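Local coordinates for protein PHB depolymerase (Penicillium funiculosum, PDB 2D81) that hydrolyses the ester bonds of the biopolyester polyhydroxybutyrate, using an alpha/beta hydrolase fold in circularly permuted form, at residues Met24-Phe36 with Asp296-Val310. Numbering follows the deposited sequence.
Sequences MAAQLGVAYSDVF and DQIGGVQMAAIVGQV
Helix 24-31 and helix 301-310 cross at -72° with their axes 10.7 Å apart at closest approach, Q27 facing D296 and L28 facing M303, while the type II turn Q297-G300 leads into the second helix. M303 is the central knob, set into a hole formed by M24, Q27, L28 and A31. Its CG lies 3.5 Å from SD of M24, and its chain, bent at chi3, brings CE to 3.5 Å from CB of A31; between them SD rests on the backbone of Q27. L28 slides past M303 in the opposite direction, and its branches divide the work: CD2 meets M303 and V307, whereas CD1 reaches I306. At the end of the first helix, the Y32 ring lies between V307 and I298. V307 CG2 stands 3.5 Å from the centroid of the Y32 ring, 8° off its normal, a CH-pi contact, and CG1 of I298 lies more loosely over the opposite face. The phenol oxygen is held too, since N of G299 donates to OH of Y32 over 3.0 Å at a nearly straight 167°, tying the ring to the turn. The same V307 methyl approaches the edge of the F36 ring. Beside the knob, the Q27 side chain crosses that of D296 at about a right angle, with CD of Q27 3.4 Å from CB of D296; the D296 carboxylate itself turns to a salt bridge with R52. The amides of Q27 and Q302 both bond to the backbone of D286. Beneath this layer run central strands of the mixed sheet: M24 and L28 touch L227 of strand 221-227, while F36 and V310 both rest on V13 of strand 13-18 and V225 of the adjacent parallel strand 221-227.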
loop_
_atom_site.group_PDB
_atom_site.type_symbol
_atom_site.label_atom_id
_atom_site.label_comp_id
_atom_site.label_asym_id
_atom_site.label_seq_id
_atom_site.Cartn_x
_atom_site.Cartn_y
_atom_site.Cartn_z
ATOM N N MET A 24 3.282 0.310 4.953
ATOM C CA MET A 24 4.266 0.315 3.871
ATOM C C MET A 24 3.926 1.339 2.785
ATOM O O MET A 24 4.813 2.010 2.266
ATOM C CB MET A 24 4.384 -1.091 3.257
ATOM C CG MET A 24 5.387 -1.223 2.105
ATOM S SD MET A 24 7.074 -0.687 2.497
ATOM C CE MET A 24 7.687 -2.098 3.430
ATOM N N ALA A 25 2.646 1.466 2.444
ATOM C CA ALA A 25 2.241 2.451 1.445
ATOM C C ALA A 25 2.667 3.852 1.879
ATOM O O ALA A 25 3.196 4.624 1.081
ATOM C CB ALA A 25 0.730 2.402 1.231
ATOM N N ALA A 26 2.439 4.175 3.147
ATOM C CA ALA A 26 2.862 5.469 3.677
ATOM C C ALA A 26 4.384 5.583 3.704
ATOM O O ALA A 26 4.933 6.654 3.451
ATOM C CB ALA A 26 2.294 5.678 5.079
ATOM N N GLN A 27 5.069 4.484 4.005
ATOM C CA GLN A 27 6.528 4.503 3.978
ATOM C C GLN A 27 7.041 4.823 2.579
ATOM O O GLN A 27 7.950 5.638 2.422
ATOM C CB GLN A 27 7.098 3.168 4.474
ATOM C CG GLN A 27 6.921 2.988 5.978
ATOM C CD GLN A 27 7.453 1.672 6.515
ATOM O OE1 GLN A 27 7.464 1.454 7.727
ATOM N NE2 GLN A 27 7.883 0.784 5.625
ATOM N N LEU A 28 6.452 4.193 1.566
ATOM C CA LEU A 28 6.789 4.501 0.176
ATOM C C LEU A 28 6.379 5.919 -0.218
ATOM O O LEU A 28 7.136 6.634 -0.879
ATOM C CB LEU A 28 6.119 3.495 -0.763
ATOM C CG LEU A 28 6.698 2.079 -0.742
ATOM C CD1 LEU A 28 5.682 1.088 -1.299
ATOM C CD2 LEU A 28 7.989 2.051 -1.554
ATOM N N GLY A 29 5.178 6.319 0.191
ATOM C CA GLY A 29 4.671 7.638 -0.149
ATOM C C GLY A 29 5.509 8.765 0.428
ATOM O O GLY A 29 5.550 9.864 -0.125
ATOM N N VAL A 30 6.181 8.492 1.542
ATOM C CA VAL A 30 7.056 9.476 2.172
ATOM C C VAL A 30 8.500 9.356 1.683
ATOM O O VAL A 30 9.063 10.313 1.143
ATOM C CB VAL A 30 7.023 9.337 3.716
ATOM C CG1 VAL A 30 8.066 10.245 4.354
ATOM C CG2 VAL A 30 5.628 9.679 4.232
ATOM N N ALA A 31 9.100 8.184 1.872
ATOM C CA ALA A 31 10.519 8.002 1.565
ATOM C C ALA A 31 10.788 8.167 0.074
ATOM O O ALA A 31 11.830 8.698 -0.324
ATOM C CB ALA A 31 10.990 6.627 2.037
ATOM N N TYR A 32 9.843 7.712 -0.746
ATOM C CA TYR A 32 9.947 7.866 -2.191
ATOM C C TYR A 32 8.821 8.732 -2.753
ATOM O O TYR A 32 8.218 8.397 -3.770
ATOM C CB TYR A 32 9.927 6.495 -2.883
ATOM C CG TYR A 32 11.160 5.649 -2.648
ATOM C CD1 TYR A 32 11.275 4.842 -1.518
ATOM C CD2 TYR A 32 12.208 5.644 -3.570
ATOM C CE1 TYR A 32 12.398 4.043 -1.312
ATOM C CE2 TYR A 32 13.341 4.849 -3.373
ATOM C CZ TYR A 32 13.425 4.054 -2.245
ATOM O OH TYR A 32 14.535 3.276 -2.041
ATOM N N SER A 33 8.543 9.853 -2.094
ATOM C CA SER A 33 7.485 10.745 -2.549
ATOM C C SER A 33 7.734 11.228 -3.978
ATOM O O SER A 33 6.798 11.613 -4.675
ATOM C CB SER A 33 7.352 11.943 -1.601
ATOM O OG SER A 33 8.550 12.696 -1.529
ATOM N N ASP A 34 8.990 11.191 -4.414
ATOM C CA ASP A 34 9.337 11.581 -5.776
ATOM C C ASP A 34 8.899 10.540 -6.805
ATOM O O ASP A 34 8.569 10.880 -7.943
ATOM C CB ASP A 34 10.850 11.818 -5.890
ATOM C CG ASP A 34 11.662 10.579 -5.551
ATOM O OD1 ASP A 34 11.438 9.997 -4.472
ATOM O OD2 ASP A 34 12.529 10.184 -6.361
ATOM N N VAL A 35 8.895 9.276 -6.400
ATOM C CA VAL A 35 8.486 8.182 -7.276
ATOM C C VAL A 35 6.965 8.076 -7.296
ATOM O O VAL A 35 6.353 7.948 -8.359
ATOM C CB VAL A 35 9.072 6.836 -6.795
ATOM C CG1 VAL A 35 8.547 5.691 -7.655
ATOM C CG2 VAL A 35 10.592 6.883 -6.857
ATOM N N PHE A 36 6.360 8.132 -6.114
ATOM C CA PHE A 36 4.907 8.077 -6.008
ATOM C C PHE A 36 4.341 9.490 -6.005
ATOM O O PHE A 36 3.858 9.995 -4.991
ATOM C CB PHE A 36 4.521 7.291 -4.750
ATOM C CG PHE A 36 5.066 5.889 -4.747
ATOM C CD1 PHE A 36 6.320 5.614 -4.205
ATOM C CD2 PHE A 36 4.372 4.862 -5.383
ATOM C CE1 PHE A 36 6.881 4.340 -4.302
ATOM C CE2 PHE A 36 4.923 3.582 -5.487
ATOM C CZ PHE A 36 6.182 3.322 -4.947
ATOM N N ASP A 296 12.090 1.964 6.481
ATOM C CA ASP A 296 11.195 3.014 6.004
ATOM C C ASP A 296 11.927 4.204 5.389
ATOM O O ASP A 296 11.357 5.286 5.235
ATOM C CB ASP A 296 10.263 3.482 7.135
ATOM C CG ASP A 296 10.996 4.178 8.274
ATOM O OD1 ASP A 296 12.240 4.094 8.364
ATOM O OD2 ASP A 296 10.307 4.811 9.103
ATOM N N GLN A 297 13.184 3.991 5.012
ATOM C CA GLN A 297 13.981 5.035 4.372
ATOM C C GLN A 297 14.423 4.577 2.986
ATOM O O GLN A 297 14.295 3.404 2.641
ATOM C CB GLN A 297 15.209 5.353 5.232
ATOM C CG GLN A 297 14.861 5.792 6.655
ATOM C CD GLN A 297 16.076 5.849 7.566
ATOM O OE1 GLN A 297 16.848 4.895 7.643
ATOM N NE2 GLN A 297 16.244 6.965 8.267
ATOM N N ILE A 298 14.932 5.507 2.187
ATOM C CA ILE A 298 15.492 5.149 0.891
ATOM C C ILE A 298 16.505 4.021 1.097
ATOM O O ILE A 298 17.348 4.091 1.989
ATOM C CB ILE A 298 16.177 6.376 0.235
ATOM C CG1 ILE A 298 15.122 7.449 -0.067
ATOM C CG2 ILE A 298 16.892 5.958 -1.053
ATOM C CD1 ILE A 298 15.695 8.832 -0.412
ATOM N N GLY A 299 16.398 2.969 0.289
ATOM C CA GLY A 299 17.291 1.833 0.448
ATOM C C GLY A 299 16.757 0.693 1.304
ATOM O O GLY A 299 17.341 -0.392 1.318
ATOM N N GLY A 300 15.660 0.926 2.023
ATOM C CA GLY A 300 14.996 -0.172 2.704
ATOM C C GLY A 300 14.782 -1.292 1.704
ATOM O O GLY A 300 14.294 -1.044 0.601
ATOM N N VAL A 301 15.153 -2.516 2.063
ATOM C CA VAL A 301 15.265 -3.564 1.058
ATOM C C VAL A 301 13.943 -3.841 0.352
ATOM O O VAL A 301 13.917 -4.024 -0.863
ATOM C CB VAL A 301 15.827 -4.885 1.653
ATOM C CG1 VAL A 301 17.271 -4.679 2.098
ATOM C CG2 VAL A 301 14.974 -5.354 2.819
ATOM N N GLN A 302 12.842 -3.863 1.094
ATOM C CA GLN A 302 11.551 -4.114 0.456
ATOM C C GLN A 302 11.071 -2.914 -0.357
ATOM O O GLN A 302 10.584 -3.077 -1.475
ATOM C CB GLN A 302 10.491 -4.498 1.495
ATOM C CG GLN A 302 10.861 -5.717 2.333
ATOM C CD GLN A 302 9.679 -6.293 3.081
ATOM O OE1 GLN A 302 8.774 -5.565 3.492
ATOM N NE2 GLN A 302 9.688 -7.608 3.277
ATOM N N MET A 303 11.205 -1.708 0.185
ATOM C CA MET A 303 10.820 -0.524 -0.580
ATOM C C MET A 303 11.646 -0.400 -1.857
ATOM O O MET A 303 11.122 -0.040 -2.909
ATOM C CB MET A 303 10.969 0.755 0.253
ATOM C CG MET A 303 9.944 0.894 1.371
ATOM S SD MET A 303 9.630 2.616 1.815
ATOM C CE MET A 303 11.232 3.111 2.436
ATOM N N ALA A 304 12.936 -0.703 -1.764
ATOM C CA ALA A 304 13.814 -0.624 -2.927
ATOM C C ALA A 304 13.383 -1.609 -4.015
ATOM O O ALA A 304 13.467 -1.309 -5.211
ATOM C CB ALA A 304 15.257 -0.897 -2.511
ATOM N N ALA A 305 12.921 -2.782 -3.596
ATOM C CA ALA A 305 12.448 -3.799 -4.533
ATOM C C ALA A 305 11.185 -3.324 -5.244
ATOM O O ALA A 305 11.072 -3.427 -6.465
ATOM C CB ALA A 305 12.169 -5.101 -3.793
ATOM N N ILE A 306 10.237 -2.804 -4.471
ATOM C CA ILE A 306 9.002 -2.276 -5.033
ATOM C C ILE A 306 9.278 -1.106 -5.975
ATOM O O ILE A 306 8.719 -1.037 -7.068
ATOM C CB ILE A 306 8.036 -1.834 -3.911
ATOM C CG1 ILE A 306 7.651 -3.055 -3.064
ATOM C CG2 ILE A 306 6.781 -1.195 -4.512
ATOM C CD1 ILE A 306 6.853 -2.718 -1.809
ATOM N N VAL A 307 10.148 -0.193 -5.557
ATOM C CA VAL A 307 10.522 0.929 -6.410
ATOM C C VAL A 307 11.217 0.446 -7.681
ATOM O O VAL A 307 11.040 1.025 -8.752
ATOM C CB VAL A 307 11.450 1.912 -5.662
ATOM C CG1 VAL A 307 11.975 2.975 -6.623
ATOM C CG2 VAL A 307 10.682 2.573 -4.525
ATOM N N GLY A 308 12.004 -0.618 -7.555
ATOM C CA GLY A 308 12.681 -1.174 -8.714
ATOM C C GLY A 308 11.693 -1.740 -9.713
ATOM O O GLY A 308 11.866 -1.601 -10.926
ATOM N N GLN A 309 10.653 -2.385 -9.196
ATOM C CA GLN A 309 9.561 -2.870 -10.026
ATOM C C GLN A 309 8.890 -1.708 -10.745
ATOM O O GLN A 309 8.632 -1.771 -11.946
ATOM C CB GLN A 309 8.540 -3.612 -9.159
ATOM C CG GLN A 309 9.053 -4.937 -8.601
ATOM C CD GLN A 309 8.074 -5.579 -7.643
ATOM O OE1 GLN A 309 6.878 -5.302 -7.691
ATOM N NE2 GLN A 309 8.575 -6.454 -6.771
ATOM N N VAL A 310 8.614 -0.641 -10.004
ATOM C CA VAL A 310 7.965 0.528 -10.579
ATOM C C VAL A 310 8.822 1.137 -11.683
ATOM O O VAL A 310 8.321 1.469 -12.759
ATOM C CB VAL A 310 7.696 1.596 -9.500
ATOM C CG1 VAL A 310 7.272 2.902 -10.148
ATOM C CG2 VAL A 310 6.617 1.101 -8.551
#